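Local coordinates for microcin B17-processing protein McbD (PDB 6GRH), which is required to process the inactive microcin B17 precursor McbA into the active peptide antibiotic, probably as the YcaO-family cyclodehydratase of the McbB-McbC-McbD assembly, at residues 70-81 with 119-127; 237-245 with 262-273. The protein carries 1 engineered substitution. All coordinates share one frame; numbering follows the deposited sequence. Where two conformers were deposited one is given.

How the contacts relate
Contact 1 (70-81 with 119-127) closes before contact 2 (237-245 with 262-273) opens, and the two stand in series on opposite sides of the centre of the chain. Their centres are 40 Å apart, and their nearest atoms about 21 Å. They share no sheet: contact 1 packs helix 76-79 against strand 121-125 of an antiparallel sheet, whereas contact 2 lays helix 251-275 beside strand 241-248 of a mixed one. All four segments nevertheless belong to the same YcaO family region. Each also lies near a partner subunit, McbB at contact 1 and two McbC chains at contact 2, so the two regions meet different components of the microcin B17 synthetase.

Contact 1: 70-81 with 119-127; sequences TGGQKTLYEMMP and LEQQEIPAV
The backbones are tied where helix 76-79 ends, with Glu123 N of strand 121-125 donating to Met79 O at 3.0 Å and an N-H...O angle of 161°. Around this bond Met79 crosses Glu123 at about a right angle. Its CG, anti to the backbone N (chi1 -173°), rests 3.4 Å from Glu123 CB, and the chain continues until SD lies 3.8 Å from Pro125 CD. Leu76 CD2 reaches the same proline, 3.7 Å from Pro125 CG. Next along the chain, Met80 bends back at its last torsion and brings CE within 3.4 Å of Glu123 O. That carbonyl accepts a hydrogen bond from Gln122 NE2, which comes from above the carbonyl plane, while the flat amide of Gln122 lies beside Met80 CB and Pro81 CD. Lys74, extended beyond CG, crosses the Glu123 side chain and forms a salt bridge from NZ to OE1 at 2.7 Å, on the syn side of the carboxylate and 29° out of its plane. The other oxygen, OE2, makes a weak hydrogen bond with Thr110 OG1. At the far end, Thr70 CG2 and Ala126 CB are packed tightly, 3.3 Å apart. The short helix is defined at its start by a capping box between Thr75 and Glu78. Helices 82-95 and 100-105 flank it through Leu76, and Met80 touches Phe88 of the former; strand 108-115 pairs with both strand 73-74 and strand 121-125, so that these two belong to one antiparallel sheet, with helix 76-79 packed against the latter.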
# COMPACT_ATOMS: atom_id res chain seq x y z
N THR E 70 -13.88 38.78 30.65
CA THR E 70 -14.93 39.11 31.64
C THR E 70 -16.04 39.92 31.03
O THR E 70 -15.87 40.58 30.02
CB THR E 70 -14.35 39.87 32.83
OG1 THR E 70 -13.76 41.10 32.38
CG2 THR E 70 -13.29 39.02 33.50
N GLY E 71 -17.20 39.89 31.67
CA GLY E 71 -18.40 40.43 31.07
C GLY E 71 -18.83 41.77 31.61
O GLY E 71 -19.98 42.16 31.38
N GLY E 72 -17.94 42.47 32.30
CA GLY E 72 -18.30 43.72 32.96
C GLY E 72 -17.65 43.86 34.32
O GLY E 72 -16.73 43.10 34.68
N GLN E 73 -18.13 44.83 35.08
CA GLN E 73 -17.54 45.21 36.34
C GLN E 73 -18.66 45.67 37.27
O GLN E 73 -19.41 46.57 36.92
CB GLN E 73 -16.52 46.33 36.10
CG GLN E 73 -15.32 46.26 37.02
CD GLN E 73 -14.28 47.29 36.68
OE1 GLN E 73 -13.53 47.14 35.72
NE2 GLN E 73 -14.20 48.34 37.48
N LYS E 74 -18.79 45.02 38.42
CA LYS E 74 -19.86 45.27 39.38
C LYS E 74 -19.36 44.98 40.78
O LYS E 74 -18.40 44.23 40.96
CB LYS E 74 -21.07 44.37 39.10
CG LYS E 74 -21.67 44.46 37.71
CD LYS E 74 -23.02 43.77 37.67
CE LYS E 74 -23.57 43.69 36.26
NZ LYS E 74 -24.65 42.67 36.15
N THR E 75 -20.04 45.56 41.78
CA THR E 75 -19.81 45.22 43.18
C THR E 75 -20.47 43.87 43.45
O THR E 75 -21.32 43.41 42.67
CB THR E 75 -20.43 46.23 44.17
OG1 THR E 75 -21.86 46.10 44.14
CG2 THR E 75 -20.03 47.66 43.84
N LEU E 76 -20.10 43.25 44.57
CA LEU E 76 -20.68 41.97 44.94
C LEU E 76 -22.21 42.05 45.03
O LEU E 76 -22.90 41.19 44.47
CB LEU E 76 -20.06 41.45 46.24
CG LEU E 76 -18.57 41.07 46.21
CD1 LEU E 76 -18.12 40.61 47.59
CD2 LEU E 76 -18.26 39.98 45.18
N TYR E 77 -22.74 43.10 45.67
CA TYR E 77 -24.20 43.24 45.86
C TYR E 77 -24.97 43.69 44.62
O TYR E 77 -26.19 43.58 44.60
CB TYR E 77 -24.52 44.18 47.04
CG TYR E 77 -24.31 43.53 48.40
CD1 TYR E 77 -23.04 43.44 48.96
CD2 TYR E 77 -25.40 43.03 49.13
CE1 TYR E 77 -22.84 42.85 50.19
CE2 TYR E 77 -25.21 42.43 50.37
CZ TYR E 77 -23.93 42.35 50.90
OH TYR E 77 -23.72 41.78 52.13
N GLU E 78 -24.29 44.21 43.60
CA GLU E 78 -24.91 44.44 42.27
C GLU E 78 -24.99 43.14 41.45
O GLU E 78 -25.88 42.96 40.61
CB GLU E 78 -24.13 45.49 41.49
CG GLU E 78 -24.35 46.91 42.01
CD GLU E 78 -23.16 47.83 41.81
OE1 GLU E 78 -22.27 47.53 40.97
OE2 GLU E 78 -23.11 48.86 42.52
N MET E 79 -24.06 42.24 41.74
CA MET E 79 -23.70 41.10 40.90
C MET E 79 -24.55 39.85 41.18
O MET E 79 -24.68 39.00 40.31
CB MET E 79 -22.22 40.83 41.18
CG MET E 79 -21.48 39.83 40.37
SD MET E 79 -19.90 39.40 41.14
CE MET E 79 -19.08 40.98 41.14
N MET E 80 -25.07 39.74 42.39
CA MET E 80 -25.75 38.54 42.86
C MET E 80 -26.74 38.90 43.96
O MET E 80 -26.73 40.05 44.41
CB MET E 80 -24.72 37.52 43.37
CG MET E 80 -23.93 37.94 44.61
SD MET E 80 -22.53 36.85 44.96
CE MET E 80 -21.30 37.42 43.79
N PRO E 81 -27.59 37.94 44.39
CA PRO E 81 -28.44 38.17 45.57
C PRO E 81 -27.67 38.46 46.86
O PRO E 81 -26.50 38.07 46.99
CB PRO E 81 -29.22 36.86 45.69
CG PRO E 81 -29.32 36.36 44.29
CD PRO E 81 -28.00 36.73 43.66
N LEU E 119 -31.05 27.38 40.01
CA LEU E 119 -30.77 27.83 38.65
C LEU E 119 -30.90 29.35 38.44
O LEU E 119 -30.94 29.80 37.30
CB LEU E 119 -31.60 27.05 37.60
CG LEU E 119 -31.54 25.53 37.74
CD1 LEU E 119 -32.31 24.88 36.59
CD2 LEU E 119 -30.10 25.03 37.80
N GLU E 120 -30.91 30.12 39.53
CA GLU E 120 -30.99 31.57 39.45
C GLU E 120 -29.70 32.11 38.82
O GLU E 120 -28.59 31.85 39.30
CB GLU E 120 -31.23 32.19 40.84
CG GLU E 120 -31.07 33.71 40.88
CD GLU E 120 -31.53 34.36 42.17
OE1 GLU E 120 -31.70 33.67 43.20
OE2 GLU E 120 -31.73 35.59 42.17
N GLN E 121 -29.87 32.87 37.75
CA GLN E 121 -28.75 33.44 37.03
C GLN E 121 -28.17 34.61 37.79
O GLN E 121 -28.89 35.39 38.39
CB GLN E 121 -29.19 33.90 35.65
CG GLN E 121 -29.68 32.76 34.77
CD GLN E 121 -29.89 33.21 33.36
OE1 GLN E 121 -28.94 33.53 32.66
NE2 GLN E 121 -31.16 33.26 32.92
N GLN E 122 -26.84 34.71 37.76
CA GLN E 122 -26.14 35.81 38.41
C GLN E 122 -24.72 35.94 37.82
O GLN E 122 -24.43 35.38 36.77
CB GLN E 122 -26.11 35.59 39.92
CG GLN E 122 -25.36 34.36 40.36
CD GLN E 122 -25.06 34.38 41.84
OE1 GLN E 122 -25.95 34.18 42.65
NE2 GLN E 122 -23.80 34.65 42.20
N GLU E 123 -23.87 36.71 38.49
CA GLU E 123 -22.46 36.72 38.20
C GLU E 123 -21.66 36.46 39.46
O GLU E 123 -22.15 36.63 40.58
CB GLU E 123 -22.07 38.05 37.55
CG GLU E 123 -22.60 38.20 36.14
CD GLU E 123 -22.51 39.62 35.61
OE1 GLU E 123 -22.96 40.55 36.30
OE2 GLU E 123 -22.02 39.80 34.48
N ILE E 124 -20.43 36.02 39.26
CA ILE E 124 -19.48 35.85 40.34
C ILE E 124 -18.18 36.54 39.94
O ILE E 124 -18.01 36.89 38.76
CB ILE E 124 -19.29 34.36 40.70
CG1 ILE E 124 -18.76 33.56 39.51
CG2 ILE E 124 -20.61 33.77 41.21
CD1 ILE E 124 -18.47 32.11 39.86
N PRO E 125 -17.27 36.77 40.91
CA PRO E 125 -16.02 37.44 40.57
C PRO E 125 -15.15 36.62 39.65
O PRO E 125 -14.87 35.45 39.92
CB PRO E 125 -15.34 37.63 41.92
CG PRO E 125 -16.47 37.74 42.87
CD PRO E 125 -17.45 36.71 42.38
N ALA E 126 -14.72 37.26 38.57
CA ALA E 126 -13.85 36.65 37.58
C ALA E 126 -12.49 36.25 38.15
O ALA E 126 -11.89 35.25 37.69
CB ALA E 126 -13.66 37.60 36.40
N VAL E 127 -12.02 37.00 39.16
CA VAL E 127 -10.72 36.73 39.77
C VAL E 127 -10.59 35.30 40.35
O VAL E 127 -9.49 34.75 40.44
CB VAL E 127 -10.40 37.78 40.85
CG1 VAL E 127 -11.24 37.56 42.11
CG2 VAL E 127 -8.91 37.81 41.16

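Contact 2: 237-245 with 262-273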
# COMPACT_ATOMS: atom_id res chain seq x y z
N SER E 237 14.50 3.41 43.30
CA SER E 237 13.25 4.02 42.84
C SER E 237 13.36 5.55 42.82
O SER E 237 13.78 6.14 43.81
CB SER E 237 12.08 3.63 43.75
OG SER E 237 11.86 2.23 43.72
N ARG E 238 12.97 6.17 41.71
CA ARG E 238 12.92 7.62 41.61
C ARG E 238 11.69 8.20 42.30
O ARG E 238 11.76 9.30 42.84
CB ARG E 238 12.93 8.06 40.14
CG ARG E 238 14.29 7.94 39.46
CD ARG E 238 14.50 6.59 38.79
NE ARG E 238 15.62 6.63 37.83
CZ ARG E 238 15.93 5.68 36.94
NH1 ARG E 238 15.19 4.57 36.83
NH2 ARG E 238 16.98 5.85 36.14
N ILE E 239 10.57 7.49 42.26
CA ILE E 239 9.37 7.93 42.94
C ILE E 239 9.31 7.31 44.33
O ILE E 239 9.14 6.10 44.47
CB ILE E 239 8.09 7.59 42.15
CG1 ILE E 239 8.17 8.13 40.71
CG2 ILE E 239 6.86 8.10 42.87
CD1 ILE E 239 8.38 9.63 40.57
N LYS E 240 9.46 8.16 45.35
CA LYS E 240 9.40 7.73 46.73
C LYS E 240 7.97 7.82 47.28
O LYS E 240 7.67 7.19 48.30
CB LYS E 240 10.31 8.62 47.58
CG LYS E 240 11.73 8.81 47.05
CD LYS E 240 12.46 7.50 46.85
CE LYS E 240 13.92 7.75 46.50
NZ LYS E 240 14.66 6.49 46.29
N TYR E 241 7.14 8.63 46.63
CA TYR E 241 5.79 8.94 47.09
C TYR E 241 4.92 9.29 45.91
O TYR E 241 5.36 9.99 45.00
CB TYR E 241 5.80 10.11 48.10
CG TYR E 241 4.46 10.76 48.37
CD1 TYR E 241 3.51 10.15 49.18
CD2 TYR E 241 4.14 11.99 47.80
CE1 TYR E 241 2.27 10.74 49.42
CE2 TYR E 241 2.90 12.59 48.03
CZ TYR E 241 1.96 11.95 48.84
OH TYR E 241 0.72 12.55 49.07
N SER E 242 3.67 8.83 45.92
CA SER E 242 2.68 9.32 44.96
C SER E 242 1.29 9.16 45.52
O SER E 242 1.09 8.51 46.55
CB SER E 242 2.83 8.61 43.61
OG SER E 242 2.10 9.30 42.63
N THR E 243 0.32 9.76 44.85
CA THR E 243 -1.04 9.72 45.33
C THR E 243 -2.01 9.83 44.19
O THR E 243 -1.66 10.32 43.13
CB THR E 243 -1.31 10.84 46.39
OG1 THR E 243 -2.67 10.77 46.85
CG2 THR E 243 -1.06 12.21 45.85
N GLY E 244 -3.21 9.32 44.41
CA GLY E 244 -4.30 9.44 43.47
C GLY E 244 -5.59 9.64 44.23
O GLY E 244 -5.74 9.19 45.37
N LEU E 245 -6.53 10.32 43.59
CA LEU E 245 -7.79 10.65 44.21
C LEU E 245 -8.88 10.66 43.16
O LEU E 245 -8.70 11.21 42.07
CB LEU E 245 -7.70 12.02 44.86
CG LEU E 245 -8.97 12.59 45.50
CD1 LEU E 245 -9.43 11.74 46.68
CD2 LEU E 245 -8.67 14.01 45.96
N LEU E 262 -3.16 7.87 40.38
CA LEU E 262 -1.84 7.65 40.99
C LEU E 262 -0.78 7.26 39.94
O LEU E 262 0.27 7.87 39.86
CB LEU E 262 -1.92 6.63 42.12
CG LEU E 262 -0.67 6.50 43.01
CD1 LEU E 262 -1.02 5.97 44.41
CD2 LEU E 262 0.40 5.62 42.36
N TRP E 263 -1.07 6.23 39.15
CA TRP E 263 -0.15 5.80 38.11
C TRP E 263 0.24 6.95 37.16
O TRP E 263 1.42 7.13 36.82
CB TRP E 263 -0.76 4.66 37.30
CG TRP E 263 0.17 4.19 36.24
CD1 TRP E 263 1.22 3.37 36.40
CD2 TRP E 263 0.13 4.57 34.88
NE1 TRP E 263 1.86 3.20 35.19
CE2 TRP E 263 1.21 3.93 34.24
CE3 TRP E 263 -0.70 5.41 34.13
CZ2 TRP E 263 1.47 4.06 32.87
CZ3 TRP E 263 -0.45 5.56 32.76
CH2 TRP E 263 0.63 4.89 32.15
N GLN E 264 -0.75 7.73 36.74
CA GLN E 264 -0.50 8.90 35.93
C GLN E 264 0.49 9.88 36.58
O GLN E 264 1.44 10.30 35.93
CB GLN E 264 -1.82 9.61 35.57
CG GLN E 264 -1.57 10.72 34.56
CD GLN E 264 -2.81 11.44 34.08
OE1 GLN E 264 -2.83 11.94 32.95
NE2 GLN E 264 -3.84 11.54 34.92
N SER E 265 0.29 10.23 37.85
CA SER E 265 1.23 11.15 38.52
C SER E 265 2.57 10.51 38.71
O SER E 265 3.57 11.15 38.56
CB SER E 265 0.70 11.61 39.87
OG SER E 265 -0.51 12.33 39.66
N TYR E 266 2.58 9.23 39.06
CA TYR E 266 3.82 8.47 39.25
C TYR E 266 4.65 8.49 37.97
O TYR E 266 5.84 8.83 38.00
CB TYR E 266 3.46 7.04 39.61
CG TYR E 266 4.59 6.09 39.89
CD1 TYR E 266 5.40 5.60 38.87
CD2 TYR E 266 4.78 5.60 41.16
CE1 TYR E 266 6.42 4.70 39.13
CE2 TYR E 266 5.79 4.69 41.44
CZ TYR E 266 6.61 4.24 40.42
OH TYR E 266 7.59 3.34 40.67
N ILE E 267 4.03 8.13 36.84
CA ILE E 267 4.79 7.98 35.61
C ILE E 267 5.22 9.33 35.00
O ILE E 267 6.33 9.42 34.47
CB ILE E 267 4.08 7.06 34.59
CG1 ILE E 267 5.10 6.47 33.63
CG2 ILE E 267 2.97 7.79 33.84
CD1 ILE E 267 6.07 5.53 34.30
N CYS E 268 4.39 10.37 35.10
CA CYS E 268 4.79 11.70 34.61
C CYS E 268 6.00 12.23 35.34
O CYS E 268 6.97 12.67 34.72
CB CYS E 268 3.64 12.71 34.68
SG CYS E 268 2.36 12.32 33.46
N LEU E 269 5.98 12.16 36.68
CA LEU E 269 7.14 12.58 37.44
C LEU E 269 8.35 11.66 37.20
O LEU E 269 9.46 12.14 37.05
CB LEU E 269 6.83 12.69 38.93
CG LEU E 269 7.96 13.20 39.83
CD1 LEU E 269 8.65 14.45 39.29
CD2 LEU E 269 7.35 13.47 41.19
N HIS E 270 8.12 10.35 37.11
CA HIS E 270 9.22 9.40 36.81
C HIS E 270 9.92 9.77 35.49
O HIS E 270 11.14 9.79 35.43
CB HIS E 270 8.71 7.95 36.74
CG HIS E 270 9.78 6.96 36.43
ND1 HIS E 270 10.61 6.44 37.40
CD2 HIS E 270 10.18 6.41 35.26
CE1 HIS E 270 11.46 5.60 36.83
NE2 HIS E 270 11.23 5.58 35.53
N ASN E 271 9.12 10.09 34.47
CA ASN E 271 9.64 10.41 33.15
C ASN E 271 10.34 11.76 33.07
O ASN E 271 11.33 11.91 32.34
CB ASN E 271 8.54 10.35 32.10
CG ASN E 271 8.16 8.92 31.73
OD1 ASN E 271 8.93 7.98 31.96
ND2 ASN E 271 7.00 8.76 31.14
N PHE E 272 9.81 12.72 33.83
CA PHE E 272 10.49 13.99 34.08
C PHE E 272 11.89 13.73 34.68
O PHE E 272 12.91 14.24 34.17
CB PHE E 272 9.62 14.88 35.00
CG PHE E 272 10.18 16.25 35.21
CD1 PHE E 272 11.14 16.47 36.19
CD2 PHE E 272 9.79 17.30 34.39
CE1 PHE E 272 11.69 17.74 36.37
CE2 PHE E 272 10.34 18.57 34.57
CZ PHE E 272 11.29 18.78 35.55
N LEU E 273 11.95 12.89 35.72
CA LEU E 273 13.23 12.63 36.40
C LEU E 273 14.26 11.82 35.61
O LEU E 273 15.45 12.07 35.73
CB LEU E 273 13.00 11.97 37.78
CG LEU E 273 12.23 12.80 38.81
CD1 LEU E 273 11.77 11.89 39.95
CD2 LEU E 273 13.08 13.94 39.35
O HOH W 1 10.42 5.47 40.09
O HOH W 2 8.83 3.74 43.14
O HOH W 3 -2.70 12.41 41.45
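Ile239 meets Tyr266 because its CG1 lies anti to the carbonyl carbon (chi1 -54°), while the tyrosine ring swings out from the helix with CG anti to its own N (chi1 -178°). CG1 consequently sits over the middle of the ring, 4.0 Å from the centroid of Tyr266 and almost on its normal, a CH-pi contact. The other branch, Ile239 CG2, touches Tyr266 CD2 at 3.7 Å, and Ile239 CD1 continues along the helix to Leu269 CG, also at 3.7 Å. Arg238 approaches His270 obliquely, its CD 3.8 Å from His270 CE1, with the guanidinium and imidazole planes nearly perpendicular. The polar groups are linked by water: one joins Ile239 N to His270 ND1, a second donates to both Ile239 O and Tyr266 OH, and a third connects Thr243 O with Ser265 OG. Ser242 OG faces the helix backbone, 3.6 Å from Tyr266 N. Within strand 241-245 the backbones come close at Gly244, whose CA is 3.6 Å from Leu262 N, and Leu262 CA makes a CA-H...O contact of 3.4 Å to Thr243 O. Two McbC chains add polar partners: Tyr266 OH bonds to Gly65 O of one and its ring stacks on Phe66 of that chain, whereas His270 NE2 binds Glu5 and Arg238 NH1 binds Ser2 O of the other. Strand 241-245 and helix 262-273 run roughly antiparallel, at 144° and 6.7 Å between axes, as a beta-alpha unit whose helix covers one face of a largely antiparallel sheet, an alpha+beta layering, at the outermost strand, within this chain, of the mixed sheet and bordering the McbC interface.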